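Local coordinates for DNA repair and telomere maintenance protein nbs1 (Schizosaccharomyces pombe, PDB 3HUF), which serves in the MRN complex for DNA double-strand break repair and telomere maintenance, its N-terminal FHA and BRCT domains here recognising phosphorylated proteins such as Ctp1, at residues Phe77-Glu83 and Leu98-Lys104; Met116-Asn122 and Ile138-Asp144; Val174-Tyr180 and Asp200-Phe205. All coordinates share one frame. Residues are numbered along the deposited sequence.

Interaction 1: Phe77-Glu83 and Leu98-Lys104; sequences FGTKVNE and LKIQLGK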
loop_
_atom_site.group_PDB
_atom_site.type_symbol
_atom_site.label_atom_id
_atom_site.label_comp_id
_atom_site.label_asym_id
_atom_site.label_seq_id
_atom_site.Cartn_x
_atom_site.Cartn_y
_atom_site.Cartn_z
ATOM N N PHE A 77 -17.239 -12.579 32.263
ATOM C CA PHE A 77 -17.697 -11.191 32.121
ATOM C C PHE A 77 -17.970 -10.666 30.703
ATOM O O PHE A 77 -18.342 -9.510 30.550
ATOM C CB PHE A 77 -16.763 -10.243 32.886
ATOM C CG PHE A 77 -16.736 -10.494 34.366
ATOM C CD1 PHE A 77 -15.566 -10.884 34.995
ATOM C CD2 PHE A 77 -17.897 -10.367 35.130
ATOM C CE1 PHE A 77 -15.540 -11.127 36.370
ATOM C CE2 PHE A 77 -17.885 -10.605 36.503
ATOM C CZ PHE A 77 -16.700 -10.991 37.132
ATOM N N GLY A 78 -17.799 -11.503 29.679
ATOM C CA GLY A 78 -18.158 -11.138 28.301
ATOM C C GLY A 78 -17.080 -10.392 27.506
ATOM O O GLY A 78 -16.011 -10.071 28.036
ATOM N N THR A 79 -17.383 -10.110 26.235
ATOM C CA THR A 79 -16.493 -9.364 25.319
ATOM C C THR A 79 -17.309 -8.362 24.510
ATOM O O THR A 79 -18.420 -8.668 24.069
ATOM C CB THR A 79 -15.766 -10.321 24.337
ATOM O OG1 THR A 79 -15.051 -11.308 25.082
ATOM C CG2 THR A 79 -14.778 -9.566 23.404
ATOM N N LYS A 80 -16.776 -7.152 24.337
ATOM C CA LYS A 80 -17.465 -6.135 23.548
ATOM C C LYS A 80 -16.494 -5.666 22.491
ATOM O O LYS A 80 -15.278 -5.578 22.752
ATOM C CB LYS A 80 -17.885 -4.922 24.401
ATOM C CG LYS A 80 -18.733 -5.239 25.657
ATOM C CD LYS A 80 -19.225 -3.955 26.329
ATOM C CE LYS A 80 -20.265 -4.253 27.370
ATOM N NZ LYS A 80 -20.955 -3.018 27.897
ATOM N N VAL A 81 -17.024 -5.365 21.308
ATOM C CA VAL A 81 -16.259 -4.669 20.274
ATOM C C VAL A 81 -16.967 -3.343 19.954
ATOM O O VAL A 81 -18.161 -3.342 19.618
ATOM C CB VAL A 81 -16.141 -5.498 19.004
ATOM C CG1 VAL A 81 -15.244 -4.757 17.962
ATOM C CG2 VAL A 81 -15.587 -6.912 19.319
ATOM N N ASN A 82 -16.265 -2.218 20.100
ATOM C CA ASN A 82 -16.889 -0.924 19.817
ATOM C C ASN A 82 -18.205 -0.842 20.574
ATOM O O ASN A 82 -19.221 -0.485 20.002
ATOM C CB ASN A 82 -17.090 -0.727 18.286
ATOM C CG ASN A 82 -15.766 -0.422 17.562
ATOM O OD1 ASN A 82 -14.787 -0.077 18.208
ATOM N ND2 ASN A 82 -15.739 -0.550 16.249
ATOM N N GLU A 83 -18.158 -1.230 21.854
ATOM C CA GLU A 83 -19.288 -1.178 22.816
ATOM C C GLU A 83 -20.466 -2.138 22.569
ATOM O O GLU A 83 -21.470 -2.090 23.273
ATOM C CB GLU A 83 -19.771 0.265 23.024
ATOM C CG GLU A 83 -18.703 1.138 23.661
ATOM C CD GLU A 83 -19.107 2.602 23.756
ATOM O OE1 GLU A 83 -20.251 2.960 23.361
ATOM O OE2 GLU A 83 -18.263 3.403 24.230
ATOM N N LEU A 98 -11.111 -0.909 15.818
ATOM C CA LEU A 98 -11.880 -1.731 16.759
ATOM C C LEU A 98 -11.380 -1.532 18.190
ATOM O O LEU A 98 -10.174 -1.610 18.463
ATOM C CB LEU A 98 -11.814 -3.217 16.362
ATOM C CG LEU A 98 -12.099 -3.646 14.910
ATOM C CD1 LEU A 98 -11.868 -5.117 14.740
ATOM C CD2 LEU A 98 -13.533 -3.285 14.458
ATOM N N LYS A 99 -12.313 -1.260 19.097
ATOM C CA LYS A 99 -12.004 -1.084 20.500
ATOM C C LYS A 99 -12.591 -2.311 21.187
ATOM O O LYS A 99 -13.802 -2.499 21.205
ATOM C CB LYS A 99 -12.646 0.225 20.980
ATOM C CG LYS A 99 -12.513 0.554 22.434
ATOM C CD LYS A 99 -13.247 1.865 22.765
ATOM C CE LYS A 99 -14.201 1.707 23.955
ATOM N NZ LYS A 99 -13.621 2.237 25.250
ATOM N N ILE A 100 -11.724 -3.189 21.687
ATOM C CA ILE A 100 -12.158 -4.499 22.161
ATOM C C ILE A 100 -11.957 -4.544 23.675
ATOM O O ILE A 100 -10.816 -4.412 24.176
ATOM C CB ILE A 100 -11.373 -5.644 21.488
ATOM C CG1 ILE A 100 -11.556 -5.614 19.961
ATOM C CG2 ILE A 100 -11.760 -6.996 22.086
ATOM C CD1 ILE A 100 -10.419 -6.222 19.180
ATOM N N GLN A 101 -13.075 -4.702 24.387
ATOM C CA GLN A 101 -13.088 -4.804 25.835
ATOM C C GLN A 101 -13.286 -6.254 26.265
ATOM O O GLN A 101 -14.281 -6.889 25.930
ATOM C CB GLN A 101 -14.197 -3.927 26.441
ATOM C CG GLN A 101 -14.087 -3.738 27.947
ATOM C CD GLN A 101 -15.339 -3.102 28.566
ATOM O OE1 GLN A 101 -16.118 -2.429 27.889
ATOM N NE2 GLN A 101 -15.519 -3.310 29.861
ATOM N N LEU A 102 -12.324 -6.762 27.020
ATOM C CA LEU A 102 -12.399 -8.109 27.544
ATOM C C LEU A 102 -12.851 -8.025 28.977
ATOM O O LEU A 102 -12.191 -7.386 29.814
ATOM C CB LEU A 102 -11.044 -8.788 27.456
ATOM C CG LEU A 102 -10.399 -8.788 26.072
ATOM C CD1 LEU A 102 -9.141 -9.592 26.141
ATOM C CD2 LEU A 102 -11.347 -9.367 25.005
ATOM N N GLY A 103 -13.987 -8.655 29.259
ATOM C CA GLY A 103 -14.503 -8.691 30.615
ATOM C C GLY A 103 -14.902 -7.304 31.072
ATOM O O GLY A 103 -15.603 -6.577 30.356
ATOM N N LYS A 104 -14.453 -6.942 32.267
ATOM C CA LYS A 104 -14.660 -5.610 32.793
ATOM C C LYS A 104 -13.340 -4.854 32.824
ATOM O O LYS A 104 -13.185 -3.909 33.591
ATOM C CB LYS A 104 -15.236 -5.688 34.202
ATOM C CG LYS A 104 -16.617 -6.268 34.260
ATOM C CD LYS A 104 -16.854 -6.796 35.635
ATOM C CE LYS A 104 -18.201 -6.361 36.138
ATOM N NZ LYS A 104 -18.341 -6.697 37.586
HETATM O O HOH W 1 -15.789 -1.919 23.325
HETATM O O HOH W 2 -16.722 2.004 26.100
#

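Interaction 2: Met116-Asn122 and Ile138-Asp144; sequences MCIQFDN and IPTGLRD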
loop_
_atom_site.group_PDB
_atom_site.type_symbol
_atom_site.label_atom_id
_atom_site.label_comp_id
_atom_site.label_asym_id
_atom_site.label_seq_id
_atom_site.Cartn_x
_atom_site.Cartn_y
_atom_site.Cartn_z
ATOM N N MET A 116 -1.827 -0.885 3.436
ATOM C CA MET A 116 -0.689 -1.489 2.767
ATOM C C MET A 116 -1.246 -2.414 1.712
ATOM O O MET A 116 -1.836 -3.456 2.038
ATOM C CB MET A 116 0.194 -2.264 3.739
ATOM C CG MET A 116 1.555 -2.602 3.167
ATOM S SD MET A 116 2.612 -3.499 4.326
ATOM C CE MET A 116 4.127 -3.412 3.362
ATOM N N CYS A 117 -1.091 -1.988 0.457
ATOM C CA CYS A 117 -1.523 -2.734 -0.717
ATOM C C CYS A 117 -0.394 -2.632 -1.712
ATOM O O CYS A 117 0.079 -1.537 -2.001
ATOM C CB CYS A 117 -2.788 -2.128 -1.348
ATOM S SG CYS A 117 -4.306 -2.354 -0.402
ATOM N N ILE A 118 0.020 -3.777 -2.239
ATOM C CA ILE A 118 1.235 -3.853 -3.052
ATOM C C ILE A 118 0.912 -4.148 -4.518
ATOM O O ILE A 118 0.338 -5.189 -4.839
ATOM C CB ILE A 118 2.263 -4.871 -2.461
ATOM C CG1 ILE A 118 2.788 -4.388 -1.089
ATOM C CG2 ILE A 118 3.427 -5.074 -3.426
ATOM C CD1 ILE A 118 3.877 -5.261 -0.475
ATOM N N GLN A 119 1.260 -3.212 -5.406
ATOM C CA GLN A 119 1.090 -3.431 -6.836
ATOM C C GLN A 119 2.355 -4.033 -7.420
ATOM O O GLN A 119 3.450 -3.637 -7.033
ATOM C CB GLN A 119 0.749 -2.125 -7.563
ATOM C CG GLN A 119 0.626 -2.292 -9.098
ATOM C CD GLN A 119 0.159 -1.037 -9.779
ATOM O OE1 GLN A 119 0.327 0.052 -9.251
ATOM N NE2 GLN A 119 -0.441 -1.178 -10.954
ATOM N N PHE A 120 2.201 -4.999 -8.330
ATOM C CA PHE A 120 3.333 -5.616 -9.009
ATOM C C PHE A 120 3.338 -5.179 -10.452
ATOM O O PHE A 120 2.287 -4.910 -11.022
ATOM C CB PHE A 120 3.245 -7.135 -8.961
ATOM C CG PHE A 120 3.657 -7.721 -7.647
ATOM C CD1 PHE A 120 2.794 -7.660 -6.545
ATOM C CD2 PHE A 120 4.902 -8.343 -7.513
ATOM C CE1 PHE A 120 3.153 -8.218 -5.328
ATOM C CE2 PHE A 120 5.288 -8.893 -6.292
ATOM C CZ PHE A 120 4.410 -8.823 -5.192
ATOM N N ASP A 121 4.521 -5.095 -11.045
ATOM C CA ASP A 121 4.613 -4.638 -12.418
ATOM C C ASP A 121 4.563 -5.799 -13.402
ATOM O O ASP A 121 4.507 -5.598 -14.597
ATOM C CB ASP A 121 5.895 -3.852 -12.618
ATOM C CG ASP A 121 5.827 -2.940 -13.825
ATOM O OD1 ASP A 121 4.702 -2.571 -14.270
ATOM O OD2 ASP A 121 6.902 -2.607 -14.326
ATOM N N ASN A 122 4.530 -7.021 -12.885
ATOM C CA ASN A 122 4.763 -8.187 -13.709
ATOM C C ASN A 122 3.893 -9.322 -13.195
ATOM O O ASN A 122 3.887 -9.597 -12.001
ATOM C CB ASN A 122 6.260 -8.518 -13.604
ATOM C CG ASN A 122 6.676 -9.707 -14.417
ATOM O OD1 ASN A 122 6.421 -10.853 -14.049
ATOM N ND2 ASN A 122 7.383 -9.449 -15.505
ATOM N N ILE A 138 -1.678 -8.665 3.268
ATOM C CA ILE A 138 -1.336 -7.618 2.315
ATOM C C ILE A 138 -1.992 -7.920 0.959
ATOM O O ILE A 138 -1.587 -8.849 0.280
ATOM C CB ILE A 138 0.216 -7.393 2.175
ATOM C CG1 ILE A 138 0.837 -7.019 3.531
ATOM C CG2 ILE A 138 0.530 -6.253 1.127
ATOM C CD1 ILE A 138 2.407 -7.208 3.579
ATOM N N PRO A 139 -3.028 -7.141 0.578
ATOM C CA PRO A 139 -3.603 -7.306 -0.766
ATOM C C PRO A 139 -2.600 -6.905 -1.845
ATOM O O PRO A 139 -1.748 -6.023 -1.628
ATOM C CB PRO A 139 -4.816 -6.364 -0.769
ATOM C CG PRO A 139 -5.082 -6.033 0.694
ATOM C CD PRO A 139 -3.718 -6.085 1.349
ATOM N N THR A 140 -2.697 -7.576 -2.990
ATOM C CA THR A 140 -1.774 -7.386 -4.100
ATOM C C THR A 140 -2.568 -7.375 -5.397
ATOM O O THR A 140 -3.719 -7.859 -5.437
ATOM C CB THR A 140 -0.787 -8.539 -4.183
ATOM O OG1 THR A 140 -1.520 -9.771 -4.127
ATOM C CG2 THR A 140 0.200 -8.513 -3.023
ATOM N N GLY A 141 -1.950 -6.859 -6.459
ATOM C CA GLY A 141 -2.580 -6.802 -7.769
ATOM C C GLY A 141 -1.635 -6.270 -8.822
ATOM O O GLY A 141 -0.493 -5.907 -8.522
ATOM N N LEU A 142 -2.138 -6.200 -10.048
ATOM C CA LEU A 142 -1.367 -5.804 -11.208
ATOM C C LEU A 142 -1.856 -4.447 -11.718
ATOM O O LEU A 142 -1.067 -3.574 -12.036
ATOM C CB LEU A 142 -1.552 -6.856 -12.316
ATOM C CG LEU A 142 -0.326 -7.395 -13.065
ATOM C CD1 LEU A 142 0.178 -6.459 -14.173
ATOM C CD2 LEU A 142 0.814 -7.762 -12.096
ATOM N N ARG A 143 -3.173 -4.283 -11.754
ATOM C CA ARG A 143 -3.813 -3.090 -12.326
ATOM C C ARG A 143 -3.697 -1.913 -11.380
ATOM O O ARG A 143 -3.407 -2.076 -10.191
ATOM C CB ARG A 143 -5.292 -3.354 -12.631
ATOM C CG ARG A 143 -5.534 -4.521 -13.558
ATOM C CD ARG A 143 -5.052 -4.212 -14.934
ATOM N NE ARG A 143 -4.392 -5.357 -15.565
ATOM C CZ ARG A 143 -3.176 -5.320 -16.106
ATOM N NH1 ARG A 143 -2.472 -4.190 -16.103
ATOM N NH2 ARG A 143 -2.667 -6.411 -16.659
ATOM N N ASP A 144 -3.937 -0.726 -11.906
ATOM C CA ASP A 144 -3.840 0.466 -11.091
ATOM C C ASP A 144 -4.906 0.495 -10.000
ATOM O O ASP A 144 -6.029 0.094 -10.229
ATOM C CB ASP A 144 -4.007 1.716 -11.959
ATOM C CG ASP A 144 -3.729 2.960 -11.185
ATOM O OD1 ASP A 144 -2.557 3.149 -10.781
ATOM O OD2 ASP A 144 -4.679 3.704 -10.916
HETATM O O HOH W 3 -0.864 1.715 -12.250
HETATM O O HOH W 4 1.348 -3.430 -13.134
#

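Interaction 3: Val174-Tyr180 and Asp200-Phe205; sequences VIIDDSY and DALECF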
loop_
_atom_site.group_PDB
_atom_site.type_symbol
_atom_site.label_atom_id
_atom_site.label_comp_id
_atom_site.label_asym_id
_atom_site.label_seq_id
_atom_site.Cartn_x
_atom_site.Cartn_y
_atom_site.Cartn_z
ATOM N N VAL A 174 5.576 4.364 -2.767
ATOM C CA VAL A 174 6.876 3.838 -2.366
ATOM C C VAL A 174 7.274 2.708 -3.326
ATOM O O VAL A 174 6.557 1.736 -3.496
ATOM C CB VAL A 174 6.832 3.325 -0.895
ATOM C CG1 VAL A 174 8.195 2.776 -0.461
ATOM C CG2 VAL A 174 6.387 4.439 0.047
ATOM N N ILE A 175 8.429 2.846 -3.975
ATOM C CA ILE A 175 8.847 1.849 -4.942
ATOM C C ILE A 175 9.774 0.849 -4.274
ATOM O O ILE A 175 10.749 1.206 -3.637
ATOM C CB ILE A 175 9.488 2.504 -6.193
ATOM C CG1 ILE A 175 8.434 3.350 -6.936
ATOM C CG2 ILE A 175 10.119 1.435 -7.114
ATOM C CD1 ILE A 175 9.036 4.204 -8.012
ATOM N N ILE A 176 9.443 -0.426 -4.382
ATOM C CA ILE A 176 10.268 -1.428 -3.743
ATOM C C ILE A 176 10.729 -2.422 -4.789
ATOM O O ILE A 176 10.356 -2.318 -5.965
ATOM C CB ILE A 176 9.489 -2.146 -2.612
ATOM C CG1 ILE A 176 8.152 -2.680 -3.141
ATOM C CG2 ILE A 176 9.291 -1.199 -1.428
ATOM C CD1 ILE A 176 7.336 -3.434 -2.108
ATOM N N ASP A 177 11.520 -3.392 -4.356
ATOM C CA ASP A 177 11.877 -4.481 -5.228
ATOM C C ASP A 177 11.926 -5.806 -4.494
ATOM O O ASP A 177 11.552 -5.900 -3.328
ATOM C CB ASP A 177 13.182 -4.195 -5.997
ATOM C CG ASP A 177 14.407 -4.048 -5.097
ATOM O OD1 ASP A 177 15.435 -3.612 -5.632
ATOM O OD2 ASP A 177 14.392 -4.372 -3.886
ATOM N N ASP A 178 12.376 -6.812 -5.241
ATOM C CA ASP A 178 12.636 -8.181 -4.814
ATOM C C ASP A 178 13.282 -8.316 -3.433
ATOM O O ASP A 178 12.874 -9.155 -2.634
ATOM C CB ASP A 178 13.601 -8.772 -5.857
ATOM C CG ASP A 178 13.506 -10.255 -5.960
ATOM O OD1 ASP A 178 12.636 -10.721 -6.730
ATOM O OD2 ASP A 178 14.323 -10.950 -5.302
ATOM N N SER A 179 14.308 -7.509 -3.162
ATOM C CA SER A 179 15.045 -7.587 -1.892
ATOM C C SER A 179 14.149 -7.289 -0.676
ATOM O O SER A 179 14.292 -7.916 0.372
ATOM C CB SER A 179 16.288 -6.674 -1.909
ATOM O OG SER A 179 15.922 -5.298 -1.860
ATOM N N TYR A 180 13.223 -6.348 -0.814
ATOM C CA TYR A 180 12.258 -6.095 0.242
ATOM C C TYR A 180 11.253 -7.249 0.375
ATOM O O TYR A 180 10.857 -7.622 1.490
ATOM C CB TYR A 180 11.528 -4.769 0.033
ATOM C CG TYR A 180 10.484 -4.483 1.096
ATOM C CD1 TYR A 180 10.853 -4.074 2.384
ATOM C CD2 TYR A 180 9.135 -4.650 0.822
ATOM C CE1 TYR A 180 9.883 -3.821 3.360
ATOM C CE2 TYR A 180 8.160 -4.403 1.780
ATOM C CZ TYR A 180 8.540 -3.982 3.048
ATOM O OH TYR A 180 7.548 -3.752 3.980
ATOM N N ASP A 200 11.626 -0.180 6.327
ATOM C CA ASP A 200 12.584 -0.894 5.473
ATOM C C ASP A 200 12.171 -0.715 4.032
ATOM O O ASP A 200 13.017 -0.672 3.149
ATOM C CB ASP A 200 12.654 -2.393 5.780
ATOM C CG ASP A 200 13.472 -2.708 7.026
ATOM O OD1 ASP A 200 12.910 -3.324 7.962
ATOM O OD2 ASP A 200 14.659 -2.361 7.088
ATOM N N ALA A 201 10.868 -0.601 3.802
ATOM C CA ALA A 201 10.371 -0.309 2.450
ATOM C C ALA A 201 10.843 1.059 1.938
ATOM O O ALA A 201 11.196 1.194 0.763
ATOM C CB ALA A 201 8.862 -0.407 2.411
ATOM N N LEU A 202 10.846 2.056 2.827
ATOM C CA LEU A 202 11.288 3.407 2.483
ATOM C C LEU A 202 12.789 3.425 2.249
ATOM O O LEU A 202 13.258 4.141 1.366
ATOM C CB LEU A 202 10.920 4.417 3.578
ATOM C CG LEU A 202 9.422 4.642 3.820
ATOM C CD1 LEU A 202 9.164 5.277 5.179
ATOM C CD2 LEU A 202 8.767 5.477 2.698
ATOM N N GLU A 203 13.534 2.641 3.030
ATOM C CA GLU A 203 14.986 2.557 2.854
ATOM C C GLU A 203 15.324 1.903 1.527
ATOM O O GLU A 203 16.247 2.327 0.834
ATOM C CB GLU A 203 15.650 1.776 3.998
ATOM C CG GLU A 203 16.021 2.625 5.198
ATOM C CD GLU A 203 16.891 3.817 4.817
ATOM O OE1 GLU A 203 18.006 3.620 4.283
ATOM O OE2 GLU A 203 16.452 4.960 5.046
ATOM N N CYS A 204 14.574 0.855 1.200
ATOM C CA CYS A 204 14.697 0.174 -0.078
ATOM C C CYS A 204 14.464 1.168 -1.233
ATOM O O CYS A 204 15.266 1.252 -2.165
ATOM C CB CYS A 204 13.689 -0.983 -0.146
ATOM S SG CYS A 204 13.688 -1.885 -1.727
ATOM N N PHE A 205 13.385 1.933 -1.130
ATOM C CA PHE A 205 12.999 2.936 -2.122
ATOM C C PHE A 205 14.117 3.954 -2.316
ATOM O O PHE A 205 14.589 4.138 -3.442
ATOM C CB PHE A 205 11.701 3.612 -1.673
ATOM C CG PHE A 205 11.138 4.639 -2.653
ATOM C CD1 PHE A 205 11.503 4.650 -4.006
ATOM C CD2 PHE A 205 10.217 5.577 -2.211
ATOM C CE1 PHE A 205 10.971 5.602 -4.882
ATOM C CE2 PHE A 205 9.685 6.524 -3.082
ATOM C CZ PHE A 205 10.062 6.531 -4.419
#

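Interaction 1: Phe77-Glu83 and Leu98-Lys104
Backbone hydrogen bonds pair Phe77-Glu83 with Leu98-Lys104, whose short strands run antiparallel at 169° with axes 4.7 Å apart. Lys80 and Gln101 form the hydrogen-bonded pair (Lys80 N to Gln101 O 3.0 Å, Gln101 N to Lys80 O 2.9 Å). Towards one end Asn82 N donates to Lys99 O (2.7 Å), while Asn82 OD1 accepts from Lys99 N (2.9 Å), so a side chain prolongs the pairing where the strand turns away. At the other end Gly103 N reaches Gly78 O (2.8 Å); both glycines have positive phi angles, which suit glycine. The pairing belongs to the beta sandwich of the FHA domain, a phosphopeptide-binding fold. Apolar contacts lie on the interior face, with Thr79, Val81, Ile100 and Leu102: Val81 CG1 lies 4.3 Å from Ile100 CG1, and Val70 packs against Thr79 and Val81. Beyond the strands a CH-pi contact puts Lys104 CD 4.0 Å from the centroid of the Phe77 ring. This pair borders the bound peptide: Phe77 packs on the peptide backbone, and Lys104 NZ makes a salt bridge to an acidic peptide side chain. One water O accepts from Glu83 N at 2.9 Å and donates to Lys99 O at 3.0 Å.

Interaction 2: Met116-Asn122 and Ile138-Asp144
In the first BRCT domain, Met116-Asn122 and Ile138-Asp144 carry the two parallel strands of a beta-alpha-beta unit, a crossover made by helix 123-134. Met116 opens the contact with SD 3.8 Å from Ile138 CD1. At Cys117, SG rests 3.9 Å from Pro139 CG, close to Tyr60 of helix 57-62, which packs on both residues. Ile118 begins the pairing proper: its N donates to Pro139 O (2.9 Å) and its O accepts from Gly141 N (3.3 Å), while its CG1 meets Ile138 CG2 at 3.7 Å. Gln119, opposite Gly141, sends its extended side chain past the end of the neighbouring strand, where NE2 donates to Leu142 O (2.7 Å). The backbone of Gln119 also pairs with strand 150-152, so strand 118-120 is an inner strand of the sheet. Phe120 N closes the parallel pattern on Gly141 O (2.8 Å). Phe120 CE1, at the ring edge, lies 3.8 Å from Thr140 CG2, and the ring also packs on Leu126 and Trp129 of the crossover helix. Asn122, the N-cap of that helix, caps with OD1 the backbone N of Met125. As the chain enters the helix, Asn122 O comes within 3.6 Å of Leu142 CD2.

Interaction 3: Val174-Tyr180 and Asp200-Phe205
Where a helix packs on a sheet edge, a few side chains set the fit. Here the 200-205 part of helix 198-209 crosses strand 174-176, outermost in the parallel BRCT 1 sheet, at 78°, the axes of these segments coming within 6.9 Å. Phe205 has its CB directed toward the strand and lays one ring face over the peptide link between Val174 and Ile175; its CD1 touches Ile175 CB at 3.7 Å. Phe205 CA is 3.2 Å from Ile175 O. Phe169 of helix 163-170 also packs on Phe205. Val174 meets the helix with both methyls: CG1 lies 3.8 Å from Phe205 CB and CG2 3.7 Å from Leu202 CD2. Ala201 CB sits over the Tyr180 ring in a CH-pi contact, 3.9 Å from its centroid, while Tyr180 OH is hydrogen-bonded to Leu197 O. Cys204, directed toward the other segment, places SG 4.0 Å from both Ile176 CA and Tyr180 CB, and 3.4 Å from Asp177 OD2, which accepts a hydrogen bond from Ser179 OG at 2.7 Å.

Interaction 1 stands apart in the FHA domain, its centre about 35 Å from that of interaction 2 and 38 Å from that of interaction 3. The latter two reach the same parallel sheet: interaction 2 is buried and joins an inner strand to one outermost strand, while interaction 3 places a helix on the outermost strand at the other side. They touch directly, Met116 CE packing 3.5 Å from Tyr180 OH and Ile118 CD1 4.2 Å from Ile176 CD1. Chemistry follows position. Strand pairing gives interactions 1 and 2 backbone hydrogen bonds, antiparallel and parallel respectively, whereas interaction 3 relies on side-chain packing. Interactions 1 and 3 are partly buried, and interaction 1 meets the bound peptide.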